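Local coordinates for AP endonuclease, family protein 2 (PDB 5TNV) that binds a magnesium ion within a xylose isomerase-like TIM barrel and may act as an endonuclease, at residues A[72-77]-A[104-109]; A[251-256]-A[283-288]. All coordinates share one frame; numbering follows the deposited sequence. Where two conformers were deposited one is given.

Contact 1: residues A[72-77]-A[104-109]; sequences TDAWVP and SMTRSS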
ATOM      1  N   THR A  72      14.325  22.285  -3.049  1.00  4.45           N
ATOM      2  CA  THR A  72      15.101  22.106  -1.803  1.00  4.46           C
ATOM      3  C   THR A  72      16.420  22.829  -1.932  1.00  4.45           C
ATOM      4  O   THR A  72      16.581  23.699  -2.799  1.00  4.92           O
ATOM      5  CB  THR A  72      15.202  20.642  -1.339  1.00  4.52           C
ATOM      6  OG1 THR A  72      16.232  19.915  -2.075  1.00  4.80           O
ATOM      7  CG2 THR A  72      13.892  19.915  -1.445  1.00  5.42           C
ATOM      8  N   ASP A  73      17.379  22.515  -1.057  1.00  4.43           N
ATOM      9  CA  ASP A  73      18.783  22.865  -1.170  1.00  4.87           C
ATOM     10  C   ASP A  73      19.637  21.626  -1.303  1.00  5.10           C
ATOM     11  O   ASP A  73      20.888  21.732  -1.277  1.00  6.82           O
ATOM     12  CB  ASP A  73      19.276  23.723   0.005  1.00  6.17           C
ATOM     13  CG  ASP A  73      19.199  23.035   1.324  1.00  6.37           C
ATOM     14  OD1 ASP A  73      18.736  21.898   1.361  1.00  6.45           O
ATOM     15  OD2 ASP A  73      19.580  23.635   2.358  1.00  9.56           O
ATOM     16  N   ALA A  74      19.048  20.451  -1.537  1.00  5.11           N
ATOM     17  CA  ALA A  74      19.764  19.168  -1.618  1.00  5.58           C
ATOM     18  C   ALA A  74      19.927  18.670  -3.051  1.00  5.20           C
ATOM     19  O   ALA A  74      20.466  17.564  -3.247  1.00  6.06           O
ATOM     20  CB  ALA A  74      19.008  18.162  -0.753  1.00  6.83           C
ATOM     21  N   TRP A  75      19.483  19.456  -4.009  1.00  5.22           N
ATOM     22  CA  TRP A  75      19.531  19.167  -5.450  1.00  4.93           C
ATOM     23  C   TRP A  75      20.380  20.298  -6.045  1.00  4.87           C
ATOM     24  O   TRP A  75      21.504  20.568  -5.556  1.00  6.08           O
ATOM     25  CB  TRP A  75      18.127  18.948  -6.001  1.00  5.04           C
ATOM     26  CG  TRP A  75      18.023  18.763  -7.481  1.00  4.55           C
ATOM     27  CD1 TRP A  75      18.644  17.828  -8.245  1.00  4.84           C
ATOM     28  CD2 TRP A  75      17.265  19.558  -8.374  1.00  4.54           C
ATOM     29  NE1 TRP A  75      18.318  17.984  -9.564  1.00  5.00           N
ATOM     30  CE2 TRP A  75      17.471  19.050  -9.671  1.00  4.70           C
ATOM     31  CE3 TRP A  75      16.405  20.670  -8.246  1.00  5.17           C
ATOM     32  CZ2 TRP A  75      16.876  19.609 -10.809  1.00  5.03           C
ATOM     33  CZ3 TRP A  75      15.826  21.224  -9.356  1.00  5.56           C
ATOM     34  CH2 TRP A  75      16.057  20.689 -10.630  1.00  5.83           C
ATOM     35  N   VAL A  76      19.949  20.994  -7.089  1.00  4.78           N
ATOM     36  CA  VAL A  76      20.683  22.144  -7.621  1.00  5.44           C
ATOM     37  C   VAL A  76      20.683  23.253  -6.559  1.00  5.18           C
ATOM     38  O   VAL A  76      19.590  23.678  -6.152  1.00  5.59           O
ATOM     39  CB  VAL A  76      20.039  22.627  -8.927  1.00  5.50           C
ATOM     40  CG1 VAL A  76      20.714  23.896  -9.403  1.00  7.33           C
ATOM     41  CG2 VAL A  76      20.039  21.558 -10.012  1.00  6.03           C
ATOM     42  N   PRO A  77      21.840  23.716  -6.115  1.00  6.05           N
ATOM     43  CA  PRO A  77      21.885  24.687  -5.017  1.00  6.25           C
ATOM     44  C   PRO A  77      21.715  26.085  -5.540  1.00  5.62           C
ATOM     45  O   PRO A  77      22.724  26.771  -5.886  1.00  6.38           O
ATOM     46  CB  PRO A  77      23.237  24.450  -4.403  1.00  7.26           C
ATOM     47  CG  PRO A  77      24.101  24.062  -5.587  1.00  7.76           C
ATOM     48  CD  PRO A  77      23.186  23.247  -6.436  1.00  6.28           C
ATOM     49  N   SER A 104      12.578  24.613   0.139  1.00  4.34           N
ATOM     50  CA  SER A 104      12.780  23.979   1.445  1.00  4.51           C
ATOM     51  C   SER A 104      14.218  23.616   1.680  1.00  4.78           C
ATOM     52  O   SER A 104      14.756  22.677   1.099  1.00  5.85           O
ATOM     53  CB  SER A 104      11.912  22.710   1.570  1.00  4.61           C
ATOM     54  OG  SER A 104      10.526  23.035   1.525  1.00  4.73           O
ATOM     55  N   MET A 105      14.864  24.319   2.612  1.00  4.84           N
ATOM     56  CA  MET A 105      16.187  23.949   3.063  1.00  4.92           C
ATOM     57  C   MET A 105      16.093  22.680   3.878  1.00  5.08           C
ATOM     58  O   MET A 105      15.137  22.531   4.619  1.00 10.33           O
ATOM     59  CB  MET A 105      16.793  25.089   3.881  1.00  6.89           C
ATOM     60  CG  MET A 105      17.006  26.356   3.097  1.00 10.93           C
ATOM     61  SD  MET A 105      17.573  27.741   4.091  1.00 18.33           S
ATOM     62  CE  MET A 105      19.271  27.368   4.584  1.00 18.40           C
ATOM     63  N   THR A 106      17.089  21.819   3.774  0.50  6.07           N
ATOM     64  CA  THR A 106      16.931  20.525   4.450  0.50  5.57           C
ATOM     65  C   THR A 106      17.733  20.564   5.719  0.50  6.89           C
ATOM     66  O   THR A 106      17.502  21.269   6.687  0.50  7.08           O
ATOM     67  CB  THR A 106      17.223  19.422   3.425  0.50  6.58           C
ATOM     68  OG1 THR A 106      18.571  19.502   2.904  0.50  6.30           O
ATOM     69  CG2 THR A 106      16.264  19.553   2.234  0.50  8.86           C
ATOM     70  N   ARG A 107      18.647  19.861   6.115  1.00  9.10           N
ATOM     71  CA  ARG A 107      19.726  19.615   7.001  1.00  5.60           C
ATOM     72  C   ARG A 107      20.788  20.729   6.891  1.00  5.60           C
ATOM     73  O   ARG A 107      21.959  20.509   6.727  1.00  8.21           O
ATOM     74  CB  ARG A 107      20.286  18.203   6.826  1.00  5.83           C
ATOM     75  CG  ARG A 107      19.180  17.144   7.072  1.00  5.76           C
ATOM     76  CD  ARG A 107      19.693  15.705   6.987  1.00  6.27           C
ATOM     77  NE  ARG A 107      18.558  14.786   7.028  1.00  6.15           N
ATOM     78  CZ  ARG A 107      17.876  14.485   8.121  1.00  5.15           C
ATOM     79  NH1 ARG A 107      18.242  14.943   9.307  1.00  5.23           N
ATOM     80  NH2 ARG A 107      16.826  13.689   8.017  1.00  6.83           N
ATOM     81  N   SER A 108      20.275  21.942   7.031  1.00  5.74           N
ATOM     82  CA  SER A 108      20.984  23.199   6.873  1.00  6.07           C
ATOM     83  C   SER A 108      20.546  24.170   7.945  1.00  5.68           C
ATOM     84  O   SER A 108      20.045  25.260   7.690  1.00  6.76           O
ATOM     85  CB  SER A 108      20.730  23.797   5.490  1.00  7.77           C
ATOM     86  OG  SER A 108      21.112  22.868   4.520  1.00  9.03           O
ATOM     87  N   SER A 109      20.679  23.773   9.205  1.00  6.01           N
ATOM     88  CA  SER A 109      20.126  24.553  10.306  1.00  6.04           C
ATOM     89  C   SER A 109      20.826  25.909  10.469  1.00  5.99           C
ATOM     90  O   SER A 109      22.070  25.975  10.421  1.00  6.41           O
ATOM     91  CB  SER A 109      20.251  23.779  11.605  1.00  6.10           C
ATOM     92  OG  SER A 109      19.843  24.632  12.677  1.00  6.65           O
TER

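Contact 2: residues A[251-256]-A[283-288]; sequences WHIKNY and QIIRLA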
ATOM      1  N   TRP A 251       3.070  23.196   4.018  1.00  4.12           N
ATOM      2  CA  TRP A 251       2.791  21.827   4.472  1.00  3.86           C
ATOM      3  C   TRP A 251       3.558  20.797   3.615  1.00  3.47           C
ATOM      4  O   TRP A 251       3.156  20.492   2.514  1.00  4.14           O
ATOM      5  CB  TRP A 251       1.285  21.596   4.419  1.00  4.14           C
ATOM      6  CG  TRP A 251       0.780  20.432   5.238  1.00  3.73           C
ATOM      7  CD1 TRP A 251       1.450  19.456   5.940  1.00  4.10           C
ATOM      8  CD2 TRP A 251      -0.627  20.168   5.438  1.00  3.94           C
ATOM      9  NE1 TRP A 251       0.542  18.612   6.538  1.00  4.04           N
ATOM     10  CE2 TRP A 251      -0.726  19.025   6.254  1.00  3.91           C
ATOM     11  CE3 TRP A 251      -1.757  20.809   4.987  1.00  4.25           C
ATOM     12  CZ2 TRP A 251      -1.972  18.525   6.624  1.00  4.31           C
ATOM     13  CZ3 TRP A 251      -3.016  20.316   5.346  1.00  5.13           C
ATOM     14  CH2 TRP A 251      -3.101  19.174   6.157  1.00  5.05           C
ATOM     15  N   HIS A 252       4.618  20.248   4.203  1.00  3.80           N
ATOM     16  CA  HIS A 252       5.221  18.989   3.756  1.00  3.80           C
ATOM     17  C   HIS A 252       4.258  17.878   4.204  1.00  3.50           C
ATOM     18  O   HIS A 252       4.022  17.734   5.408  1.00  3.68           O
ATOM     19  CB  HIS A 252       6.577  18.743   4.387  1.00  3.73           C
ATOM     20  CG  HIS A 252       7.727  19.517   3.876  1.00  3.85           C
ATOM     21  ND1 HIS A 252       9.007  19.202   4.273  1.00  4.37           N
ATOM     22  CD2 HIS A 252       7.760  20.590   3.030  1.00  4.11           C
ATOM     23  CE1 HIS A 252       9.777  20.073   3.641  1.00  5.21           C
ATOM     24  NE2 HIS A 252       9.101  20.911   2.884  1.00  4.55           N
ATOM     25  N   ILE A 253       3.739  17.143   3.252  1.00  3.46           N
ATOM     26  CA  ILE A 253       2.594  16.250   3.537  1.00  3.95           C
ATOM     27  C   ILE A 253       2.952  14.837   3.067  1.00  3.93           C
ATOM     28  O   ILE A 253       3.066  14.583   1.872  1.00  5.28           O
ATOM     29  CB  ILE A 253       1.314  16.838   2.913  1.00  4.16           C
ATOM     30  CG1 ILE A 253       0.088  15.989   3.285  1.00  4.92           C
ATOM     31  CG2 ILE A 253       1.400  17.079   1.423  1.00  4.56           C
ATOM     32  CD1 ILE A 253      -1.246  16.664   3.002  1.00  5.50           C
ATOM     33  N   LYS A 254       3.087  13.935   4.032  1.00  3.52           N
ATOM     34  CA  LYS A 254       3.453  12.535   3.764  1.00  3.37           C
ATOM     35  C   LYS A 254       2.816  11.657   4.828  1.00  3.24           C
ATOM     36  O   LYS A 254       2.405  12.110   5.903  1.00  3.69           O
ATOM     37  CB  LYS A 254       4.967  12.338   3.679  1.00  3.53           C
ATOM     38  CG  LYS A 254       5.750  12.645   4.930  1.00  3.85           C
ATOM     39  CD  LYS A 254       7.209  12.220   4.809  1.00  4.09           C
ATOM     40  CE  LYS A 254       8.107  12.641   5.977  1.00  4.01           C
ATOM     41  NZ  LYS A 254       8.354  14.103   5.965  1.00  4.44           N
ATOM     42  N   ASN A 255       2.802  10.339   4.546  1.00  3.18           N
ATOM     43  CA  ASN A 255       2.159   9.388   5.428  1.00  3.22           C
ATOM     44  C   ASN A 255       3.008   8.117   5.608  1.00  3.00           C
ATOM     45  O   ASN A 255       3.898   7.802   4.812  1.00  3.16           O
ATOM     46  CB  ASN A 255       0.750   9.033   4.937  1.00  3.37           C
ATOM     47  CG  ASN A 255      -0.289   8.761   6.002  1.00  3.36           C
ATOM     48  OD1 ASN A 255       0.047   8.676   7.209  1.00  3.62           O
ATOM     49  ND2 ASN A 255      -1.529   8.632   5.609  1.00  3.55           N
ATOM     50  N   TYR A 256       2.661   7.387   6.650  1.00  3.12           N
ATOM     51  CA  TYR A 256       3.288   6.138   7.046  1.00  2.96           C
ATOM     52  C   TYR A 256       2.230   5.228   7.626  1.00  2.95           C
ATOM     53  O   TYR A 256       1.353   5.739   8.349  1.00  3.62           O
ATOM     54  CB  TYR A 256       4.336   6.324   8.155  1.00  3.19           C
ATOM     55  CG  TYR A 256       5.502   7.155   7.740  1.00  3.17           C
ATOM     56  CD1 TYR A 256       5.470   8.542   7.732  1.00  3.45           C
ATOM     57  CD2 TYR A 256       6.702   6.550   7.333  1.00  3.65           C
ATOM     58  CE1 TYR A 256       6.536   9.300   7.341  1.00  3.47           C
ATOM     59  CE2 TYR A 256       7.799   7.296   6.942  1.00  3.50           C
ATOM     60  CZ  TYR A 256       7.721   8.701   6.934  1.00  3.53           C
ATOM     61  OH  TYR A 256       8.778   9.492   6.582  1.00  3.71           O
ATOM     62  N   GLN A 283      -9.738  13.753   6.100  1.00  5.08           N
ATOM     63  CA  GLN A 283     -10.214  14.492   7.258  1.00  5.39           C
ATOM     64  C   GLN A 283      -9.276  15.642   7.586  1.00  4.90           C
ATOM     65  O   GLN A 283      -9.726  16.753   7.904  1.00  5.58           O
ATOM     66  CB  GLN A 283     -10.357  13.572   8.445  1.00  6.65           C
ATOM     67  CG  GLN A 283     -11.477  12.583   8.397  1.00 13.05           C
ATOM     68  CD  GLN A 283     -11.465  11.589   9.572  1.00 13.89           C
ATOM     69  OE1 GLN A 283     -10.507  11.558  10.394  1.00 18.23           O
ATOM     70  NE2 GLN A 283     -12.483  10.786   9.664  1.00 18.29           N
ATOM     71  N   ILE A 284      -7.971  15.410   7.562  1.00  4.85           N
ATOM     72  CA  ILE A 284      -7.021  16.437   8.025  1.00  4.82           C
ATOM     73  C   ILE A 284      -6.897  17.589   7.015  1.00  4.63           C
ATOM     74  O   ILE A 284      -6.819  18.749   7.455  1.00  5.17           O
ATOM     75  CB  ILE A 284      -5.681  15.781   8.421  1.00  5.48           C
ATOM     76  CG1 ILE A 284      -5.857  14.864   9.632  1.00  6.99           C
ATOM     77  CG2 ILE A 284      -4.597  16.821   8.603  1.00  6.89           C
ATOM     78  CD1 ILE A 284      -6.393  15.487  10.854  1.00 11.41           C
ATOM     79  N   ILE A 285      -6.880  17.329   5.725  1.00  4.72           N
ATOM     80  CA  ILE A 285      -6.882  18.440   4.767  1.00  4.32           C
ATOM     81  C   ILE A 285      -8.158  19.237   4.917  1.00  4.78           C
ATOM     82  O   ILE A 285      -8.136  20.467   4.904  1.00  5.57           O
ATOM     83  CB  ILE A 285      -6.659  17.951   3.330  1.00  4.60           C
ATOM     84  CG1 ILE A 285      -5.240  17.419   3.143  1.00  4.70           C
ATOM     85  CG2 ILE A 285      -6.972  19.038   2.311  1.00  5.54           C
ATOM     86  CD1 ILE A 285      -5.065  16.593   1.886  1.00  5.29           C
ATOM     87  N   ARG A 286      -9.329  18.570   5.073  1.00  5.42           N
ATOM     88  CA  ARG A 286     -10.551  19.337   5.244  0.50  6.26           C
ATOM     89  C   ARG A 286     -10.511  20.156   6.514  1.00  6.23           C
ATOM     90  O   ARG A 286     -10.979  21.317   6.519  1.00  7.43           O
ATOM     91  CB  ARG A 286     -11.778  18.413   5.246  0.50  6.06           C
ATOM     92  CG  ARG A 286     -12.257  18.069   3.841  0.50  4.40           C
ATOM     93  CD  ARG A 286     -13.272  16.945   3.878  0.50  5.31           C
ATOM     94  NE  ARG A 286     -13.967  16.910   2.595  0.50  5.94           N
ATOM     95  CZ  ARG A 286     -15.066  17.532   2.234  0.50  4.97           C
ATOM     96  NH1 ARG A 286     -15.514  17.368   0.988  0.50  6.21           N
ATOM     97  NH2 ARG A 286     -15.756  18.305   3.032  0.50  7.52           N
ATOM     98  N   LEU A 287      -9.967  19.630   7.606  1.00  6.01           N
ATOM     99  CA  LEU A 287      -9.797  20.355   8.839  1.00  6.52           C
ATOM    100  C   LEU A 287      -8.927  21.587   8.610  1.00  6.16           C
ATOM    101  O   LEU A 287      -9.237  22.688   9.073  1.00  7.71           O
ATOM    102  CB  LEU A 287      -9.171  19.462   9.927  1.00  7.01           C
ATOM    103  CG  LEU A 287      -8.908  20.159  11.257  1.00  9.09           C
ATOM    104  CD1 LEU A 287     -10.203  20.652  11.877  1.00 12.64           C
ATOM    105  CD2 LEU A 287      -8.120  19.197  12.159  1.00 10.74           C
ATOM    106  N   ALA A 288      -7.802  21.398   7.912  1.00  5.88           N
ATOM    107  CA  ALA A 288      -6.928  22.523   7.618  1.00  5.93           C
ATOM    108  C   ALA A 288      -7.697  23.646   6.944  1.00  5.78           C
ATOM    109  O   ALA A 288      -7.600  24.798   7.312  1.00  6.52           O
ATOM    110  CB  ALA A 288      -5.752  22.036   6.754  1.00  5.66           C
TER

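Contact 1: residues A[72-77]-A[104-109]
T72 and S104 bring their backbones within 4.4 Å, CA to CA, where two loops leave the ends of neighbouring parallel strands, and the CA-H of T72 makes a bent contact with S104 O (136° at the hydrogen), CA and O 3.0 Å apart. Past this point a single carboxylate takes over, accepting from backbone and side chains alike. D73 reaches across to segment 104-109 and accepts from three donors there. Its OD1 takes two of them from one residue: in the conformer described, T106 OG1, at 2.9 Å, donates to the syn lone pair of D73 OD1, while T106 N comes in from above the carboxylate plane, 37° out of it. The hydroxyl can do this because OG1 sits between the backbone N and carbonyl carbon of T106 (chi1 61°), turned to the same oxygen as its own N-H. The other oxygen, OD2, receives S108 OG at 2.8 Å on its syn side. With both oxygens engaged, the carboxylate has little freedom to rotate. Alongside, T106 CG2 packs 3.9 Å from T72 CB. T72 itself shapes the turn, for its OG1 accepts from A74 N in an ST turn. Such loops at the C-terminal ends of barrel strands line the catalytic face in TIM barrels. Here the pair joins the exits of strands 68-70 and 99-104, with M105 directed onto helix 116-133 and W75 packed against helix 51-63.

Contact 2: residues A[251-256]-A[283-288]
The indole of W251 meets helix 283-288 along its six-membered ring: I284 CG2 lies at the edge, in the ring plane, 3.7 Å from CZ2, while I253 CD1 sits over the centre of one face, 4.0 Å above it. I285 CG1 and A288 CB approach the same end of the ring obliquely. This is the strand-to-helix packing of a TIM barrel, in which the outward side chains of the parallel strands fill the layer beneath the surrounding helices. Alternation along the strand divides the labour. W251 and I253 face the helix, whereas H252, between them, points to the interior of the barrel and binds magnesium through ND1.

The tryptophan ring bridges most of the gap, since the CA atoms of W251 and A288 are 10.2 Å apart. Its CG is anti to the backbone N (chi1 -162°), which extends the indole away from the strand until CZ3 comes within 3.5 Å of A288 CB. The small methyl of alanine allows this close approach, one turn of helix beyond I284, and the two residues thus bracket CH2, I284 CG2 reaching CZ2 and A288 CB reaching CZ3. The side chains of W251 and I284 cross at about a right angle. No hydrogen bond joins the segments, so the cohesion is that of buried apolar surface. Helix 306-325 adds to the same core, with I317 against I253 and both V320 and L321 against I285. On the helix's outer side, Q283 and R286 pack against a second subunit. Beside the indole, the two isoleucines also cross nearly at right angles and meet through their terminal methyls, I253 CD1 lying 4.0 Å from I285 CD1.

Contact 1 and contact 2 lie on opposite sides of the chain's centre, their own centres 23 Å apart, yet they touch beside the metal site. S104, in the first, and H252, in the second, are joined by a probable hydrogen bond, OG to NE2 at 2.9 Å, and the same hydroxyl is also hydrogen-bonded to D70. The histidine's other nitrogen, ND1, binds the magnesium, which E193 and D223 also ligate, so S104 serves as a second-shell residue whose side chain is about 7 Å from the ion. The side chain of W251, on the outward side of the strand from H252, is about 9 Å from the ion. Together the contacts illustrate how a barrel separates a polar rim from its hydrophobic outer layer.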